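BvnE (Penicillium brevicompactum, PDB 6U9I) probably catalyses the stereoselective semipinacol rearrangement that sets the spiro-centre in the biosynthesis of the brevianamide alkaloids. Local coordinates at residues L14-L26 and P88-L101. Residues are numbered along the deposited sequence; the frame is centred on the assembly and turned at random.
Sequences LREQLIVSAHRWL and PIVDERLRKVVMHL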
loop_
_atom_site.group_PDB
_atom_site.type_symbol
_atom_site.label_atom_id
_atom_site.label_comp_id
_atom_site.label_asym_id
_atom_site.label_seq_id
_atom_site.Cartn_x
_atom_site.Cartn_y
_atom_site.Cartn_z
ATOM N N LEU A 14 -5.700 20.855 -10.020
ATOM C CA LEU A 14 -6.219 19.495 -9.961
ATOM C C LEU A 14 -5.683 18.730 -8.755
ATOM O O LEU A 14 -6.408 17.919 -8.163
ATOM C CB LEU A 14 -5.886 18.758 -11.247
ATOM C CG LEU A 14 -6.481 17.359 -11.309
ATOM C CD1 LEU A 14 -7.986 17.424 -11.489
ATOM C CD2 LEU A 14 -5.841 16.609 -12.460
ATOM N N ARG A 15 -4.426 18.965 -8.374
ATOM C CA ARG A 15 -3.890 18.314 -7.181
ATOM C C ARG A 15 -4.733 18.637 -5.955
ATOM O O ARG A 15 -5.076 17.749 -5.169
ATOM C CB ARG A 15 -2.440 18.733 -6.948
ATOM C CG ARG A 15 -1.861 18.147 -5.674
ATOM C CD ARG A 15 -0.463 18.682 -5.358
ATOM N NE ARG A 15 0.155 17.906 -4.283
ATOM C CZ ARG A 15 0.840 16.788 -4.487
ATOM N NH1 ARG A 15 0.998 16.326 -5.731
ATOM N NH2 ARG A 15 1.357 16.126 -3.456
ATOM N N GLU A 16 -5.078 19.910 -5.765
ATOM C CA GLU A 16 -5.857 20.257 -4.583
ATOM C C GLU A 16 -7.248 19.637 -4.641
ATOM O O GLU A 16 -7.762 19.167 -3.621
ATOM C CB GLU A 16 -5.924 21.780 -4.421
ATOM C CG GLU A 16 -4.551 22.444 -4.217
ATOM C CD GLU A 16 -3.710 22.520 -5.495
ATOM O OE1 GLU A 16 -4.238 22.209 -6.584
ATOM O OE2 GLU A 16 -2.517 22.887 -5.407
ATOM N N GLN A 17 -7.854 19.595 -5.832
ATOM C CA GLN A 17 -9.153 18.945 -5.982
ATOM C C GLN A 17 -9.084 17.468 -5.600
ATOM O O GLN A 17 -9.998 16.949 -4.951
ATOM C CB GLN A 17 -9.651 19.081 -7.418
ATOM C CG GLN A 17 -10.889 18.229 -7.720
ATOM C CD GLN A 17 -12.140 18.730 -7.016
ATOM O OE1 GLN A 17 -12.885 19.536 -7.568
ATOM N NE2 GLN A 17 -12.381 18.249 -5.796
ATOM N N LEU A 18 -8.016 16.773 -6.012
ATOM C CA LEU A 18 -7.904 15.353 -5.684
ATOM C C LEU A 18 -7.700 15.155 -4.185
ATOM O O LEU A 18 -8.241 14.211 -3.594
ATOM C CB LEU A 18 -6.768 14.715 -6.491
ATOM C CG LEU A 18 -7.042 14.588 -8.002
ATOM C CD1 LEU A 18 -5.750 14.369 -8.788
ATOM C CD2 LEU A 18 -8.037 13.443 -8.286
ATOM N N ILE A 19 -6.950 16.057 -3.545
ATOM C CA ILE A 19 -6.769 15.967 -2.100
ATOM C C ILE A 19 -8.087 16.217 -1.378
ATOM O O ILE A 19 -8.426 15.511 -0.424
ATOM C CB ILE A 19 -5.661 16.940 -1.646
ATOM C CG1 ILE A 19 -4.308 16.442 -2.160
ATOM C CG2 ILE A 19 -5.673 17.105 -0.116
ATOM C CD1 ILE A 19 -3.126 17.345 -1.846
ATOM N N VAL A 20 -8.866 17.208 -1.835
ATOM C CA VAL A 20 -10.183 17.460 -1.254
ATOM C C VAL A 20 -11.086 16.240 -1.401
ATOM O O VAL A 20 -11.781 15.849 -0.455
ATOM C CB VAL A 20 -10.814 18.716 -1.886
ATOM C CG1 VAL A 20 -12.305 18.761 -1.616
ATOM C CG2 VAL A 20 -10.121 19.973 -1.354
ATOM N N SER A 21 -11.092 15.605 -2.579
ATOM C CA SER A 21 -11.947 14.424 -2.725
ATOM C C SER A 21 -11.437 13.229 -1.935
ATOM O O SER A 21 -12.246 12.413 -1.475
ATOM C CB SER A 21 -12.134 14.041 -4.197
ATOM O OG SER A 21 -12.539 15.155 -4.961
ATOM N N ALA A 22 -10.115 13.088 -1.775
ATOM C CA ALA A 22 -9.609 12.013 -0.926
ATOM C C ALA A 22 -9.985 12.250 0.532
ATOM O O ALA A 22 -10.367 11.314 1.249
ATOM C CB ALA A 22 -8.090 11.884 -1.071
ATOM N N HIS A 23 -9.887 13.496 1.001
ATOM C CA HIS A 23 -10.304 13.757 2.372
ATOM C C HIS A 23 -11.807 13.618 2.532
ATOM O O HIS A 23 -12.277 13.202 3.598
ATOM C CB HIS A 23 -9.825 15.139 2.816
ATOM C CG HIS A 23 -8.379 15.161 3.216
ATOM N ND1 HIS A 23 -7.894 14.429 4.281
ATOM C CD2 HIS A 23 -7.312 15.802 2.684
ATOM C CE1 HIS A 23 -6.590 14.626 4.388
ATOM N NE2 HIS A 23 -6.212 15.453 3.431
ATOM N N ARG A 24 -12.581 13.933 1.488
ATOM C CA ARG A 24 -14.015 13.692 1.570
ATOM C C ARG A 24 -14.307 12.209 1.701
ATOM O O ARG A 24 -15.208 11.806 2.449
ATOM C CB ARG A 24 -14.734 14.280 0.355
ATOM C CG ARG A 24 -16.253 14.090 0.407
ATOM C CD ARG A 24 -16.907 14.677 -0.828
ATOM N NE ARG A 24 -16.373 14.044 -2.033
ATOM C CZ ARG A 24 -16.694 14.404 -3.271
ATOM N NH1 ARG A 24 -16.150 13.774 -4.304
ATOM N NH2 ARG A 24 -17.558 15.396 -3.473
ATOM N N TRP A 25 -13.555 11.374 0.968
ATOM C CA TRP A 25 -13.734 9.933 1.092
ATOM C C TRP A 25 -13.470 9.474 2.523
ATOM O O TRP A 25 -14.228 8.669 3.075
ATOM C CB TRP A 25 -12.818 9.209 0.101
ATOM C CG TRP A 25 -12.960 7.722 0.131
ATOM C CD1 TRP A 25 -13.947 6.984 -0.455
ATOM C CD2 TRP A 25 -12.084 6.784 0.781
ATOM N NE1 TRP A 25 -13.742 5.641 -0.214
ATOM C CE2 TRP A 25 -12.606 5.495 0.543
ATOM C CE3 TRP A 25 -10.907 6.908 1.538
ATOM C CZ2 TRP A 25 -11.998 4.337 1.038
ATOM C CZ3 TRP A 25 -10.304 5.748 2.031
ATOM C CH2 TRP A 25 -10.852 4.487 1.775
ATOM N N LEU A 26 -12.406 9.986 3.147
ATOM C CA LEU A 26 -12.134 9.634 4.536
ATOM C C LEU A 26 -13.260 10.099 5.454
ATOM O O LEU A 26 -13.671 9.367 6.363
ATOM C CB LEU A 26 -10.814 10.262 4.991
ATOM C CG LEU A 26 -9.478 9.632 4.582
ATOM C CD1 LEU A 26 -8.355 10.381 5.290
ATOM C CD2 LEU A 26 -9.405 8.146 4.926
ATOM N N PRO A 88 -1.396 12.279 1.908
ATOM C CA PRO A 88 -1.823 11.746 0.607
ATOM C C PRO A 88 -0.764 11.947 -0.468
ATOM O O PRO A 88 -0.130 12.999 -0.563
ATOM C CB PRO A 88 -3.097 12.542 0.298
ATOM C CG PRO A 88 -3.586 13.005 1.628
ATOM C CD PRO A 88 -2.339 13.288 2.423
ATOM N N ILE A 89 -0.602 10.928 -1.302
ATOM C CA ILE A 89 0.326 10.942 -2.427
ATOM C C ILE A 89 -0.533 11.067 -3.669
ATOM O O ILE A 89 -1.420 10.241 -3.879
ATOM C CB ILE A 89 1.165 9.657 -2.471
ATOM C CG1 ILE A 89 1.895 9.464 -1.142
ATOM C CG2 ILE A 89 2.128 9.685 -3.645
ATOM C CD1 ILE A 89 2.515 8.091 -1.011
ATOM N N VAL A 90 -0.294 12.093 -4.488
ATOM C CA VAL A 90 -1.236 12.466 -5.547
ATOM C C VAL A 90 -0.551 12.388 -6.905
ATOM O O VAL A 90 0.449 13.082 -7.139
ATOM C CB VAL A 90 -1.809 13.874 -5.327
ATOM C CG1 VAL A 90 -2.842 14.194 -6.420
ATOM C CG2 VAL A 90 -2.441 13.971 -3.956
ATOM N N ASP A 91 -1.121 11.581 -7.821
ATOM C CA ASP A 91 -0.713 11.558 -9.228
ATOM C C ASP A 91 -1.813 12.263 -10.016
ATOM O O ASP A 91 -2.833 11.652 -10.343
ATOM C CB ASP A 91 -0.492 10.127 -9.720
ATOM C CG ASP A 91 0.080 10.064 -11.153
ATOM O OD1 ASP A 91 -0.042 11.051 -11.901
ATOM O OD2 ASP A 91 0.644 9.012 -11.541
ATOM N N GLU A 92 -1.598 13.552 -10.316
ATOM C CA GLU A 92 -2.605 14.340 -11.029
ATOM C C GLU A 92 -2.925 13.742 -12.390
ATOM O O GLU A 92 -4.083 13.742 -12.820
ATOM C CB GLU A 92 -2.114 15.773 -11.230
ATOM C CG GLU A 92 -2.328 16.693 -10.076
ATOM C CD GLU A 92 -1.930 18.117 -10.427
ATOM O OE1 GLU A 92 -0.929 18.613 -9.868
ATOM O OE2 GLU A 92 -2.612 18.732 -11.282
ATOM N N ARG A 93 -1.903 13.263 -13.097
ATOM C CA ARG A 93 -2.112 12.755 -14.449
ATOM C C ARG A 93 -3.041 11.545 -14.455
ATOM O O ARG A 93 -3.925 11.433 -15.314
ATOM C CB ARG A 93 -0.771 12.399 -15.087
ATOM C CG ARG A 93 -0.921 11.794 -16.477
ATOM C CD ARG A 93 0.390 11.791 -17.246
ATOM N NE ARG A 93 0.229 11.094 -18.523
ATOM C CZ ARG A 93 0.037 11.705 -19.688
ATOM N NH1 ARG A 93 -0.108 10.988 -20.797
ATOM N NH2 ARG A 93 -0.002 13.031 -19.746
ATOM N N LEU A 94 -2.857 10.631 -13.507
ATOM C CA LEU A 94 -3.665 9.426 -13.413
ATOM C C LEU A 94 -4.913 9.597 -12.553
ATOM O O LEU A 94 -5.705 8.648 -12.448
ATOM C CB LEU A 94 -2.817 8.275 -12.866
ATOM C CG LEU A 94 -1.551 7.949 -13.668
ATOM C CD1 LEU A 94 -0.892 6.692 -13.141
ATOM C CD2 LEU A 94 -1.893 7.782 -15.154
ATOM N N ARG A 95 -5.113 10.772 -11.947
ATOM C CA ARG A 95 -6.239 11.016 -11.038
ATOM C C ARG A 95 -6.232 10.030 -9.874
ATOM O O ARG A 95 -7.285 9.565 -9.430
ATOM C CB ARG A 95 -7.590 10.954 -11.761
ATOM C CG ARG A 95 -8.079 12.266 -12.336
ATOM C CD ARG A 95 -7.142 12.769 -13.367
ATOM N NE ARG A 95 -7.709 13.820 -14.202
ATOM C CZ ARG A 95 -7.033 14.375 -15.197
ATOM N NH1 ARG A 95 -7.582 15.327 -15.949
ATOM N NH2 ARG A 95 -5.789 13.980 -15.421
ATOM N N LYS A 96 -5.043 9.724 -9.355
ATOM C CA LYS A 96 -4.927 8.748 -8.280
ATOM C C LYS A 96 -4.416 9.417 -7.011
ATOM O O LYS A 96 -3.612 10.353 -7.069
ATOM C CB LYS A 96 -4.006 7.605 -8.664
ATOM C CG LYS A 96 -4.616 6.718 -9.747
ATOM C CD LYS A 96 -3.712 5.553 -10.050
ATOM C CE LYS A 96 -4.137 4.850 -11.331
ATOM N NZ LYS A 96 -5.339 3.960 -11.147
ATOM N N VAL A 97 -4.909 8.930 -5.869
ATOM C CA VAL A 97 -4.421 9.351 -4.552
ATOM C C VAL A 97 -4.128 8.101 -3.738
ATOM O O VAL A 97 -5.005 7.244 -3.582
ATOM C CB VAL A 97 -5.436 10.236 -3.805
ATOM C CG1 VAL A 97 -4.867 10.640 -2.416
ATOM C CG2 VAL A 97 -5.772 11.473 -4.630
ATOM N N VAL A 98 -2.910 8.005 -3.199
ATOM C CA VAL A 98 -2.501 6.866 -2.376
ATOM C C VAL A 98 -2.422 7.319 -0.923
ATOM O O VAL A 98 -1.864 8.383 -0.641
ATOM C CB VAL A 98 -1.151 6.303 -2.848
ATOM C CG1 VAL A 98 -0.712 5.138 -1.956
ATOM C CG2 VAL A 98 -1.265 5.847 -4.306
ATOM N N MET A 99 -2.967 6.516 -0.007
ATOM C CA MET A 99 -2.955 6.870 1.410
ATOM C C MET A 99 -2.638 5.658 2.268
ATOM O O MET A 99 -3.224 4.585 2.101
ATOM C CB MET A 99 -4.287 7.474 1.857
ATOM C CG MET A 99 -4.541 8.842 1.221
ATOM S SD MET A 99 -6.016 9.645 1.844
ATOM C CE MET A 99 -7.285 8.536 1.249
ATOM N N HIS A 100 -1.723 5.862 3.206
ATOM C CA HIS A 100 -1.379 4.878 4.221
ATOM C C HIS A 100 -2.267 5.154 5.429
ATOM O O HIS A 100 -2.168 6.222 6.034
ATOM C CB HIS A 100 0.104 5.026 4.556
ATOM C CG HIS A 100 0.668 3.917 5.382
ATOM N ND1 HIS A 100 1.896 4.021 6.001
ATOM C CD2 HIS A 100 0.189 2.688 5.691
ATOM C CE1 HIS A 100 2.150 2.902 6.659
ATOM N NE2 HIS A 100 1.130 2.076 6.488
ATOM N N LEU A 101 -3.151 4.211 5.765
ATOM C CA LEU A 101 -4.251 4.460 6.690
ATOM C C LEU A 101 -4.239 3.484 7.855
ATOM O O LEU A 101 -3.812 2.335 7.726
ATOM C CB LEU A 101 -5.617 4.334 5.995
ATOM C CG LEU A 101 -5.894 5.231 4.787
ATOM C CD1 LEU A 101 -7.279 4.931 4.201
ATOM C CD2 LEU A 101 -5.765 6.714 5.132
HETATM O O HOH W 1 0.662 17.428 -8.451
#
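The Arg15 guanidinium lies with one face over Val90, its plane 3.7 Å from Val90 CB, while its strongest polar partner belongs to another chain: Arg15 NH2 forms a salt bridge to Asp91 of the second subunit. Helix 14-26 here packs on the hairpin of strands 89-91 and 96-101, part of a curved mixed sheet, consistent with the NTF2-like (SnoaL-like) alpha+beta fold. The helix runs at 51° to strand 96-101, with closest axis approach 8.9 Å. The connecting turn closes with a G1 beta bulge, where Arg95 and Lys96 both face Asp91, and Asp91 OD1 accepts from Leu94 N in an Asx motif. From this turn Glu92 reaches the first helical turn: with CG beside its own backbone N (chi1 -83°) and the chain extended beyond, the carboxylate sits alongside the backbone, Glu92 OE1 3.3 Å from Arg15 CB and Glu92 OE2 as close to Leu14 CB. With an alanine here, the arm lying against this turn is absent, which would probably open a gap beside Leu14 and Arg15 and remove a negative charge near the helix start. Leu14 CD2 lies over the centre of one face of the Arg95 guanidinium, 3.7 Å above its plane; Arg95 also pairs with Glu124. Farther along, the contact is apolar. The Val90 methyls divide, CG1 meeting Leu18 CD1 and CG2 meeting Ile19 CG1 at 3.6 Å, while Ala22 CB meets Val97 CG1. Met99 CE fits among Ala22, Trp25 and Leu26, and Leu101 CD1 meets the Trp25 ring at its edge, in plane, 3.8 Å from Trp25 CZ3.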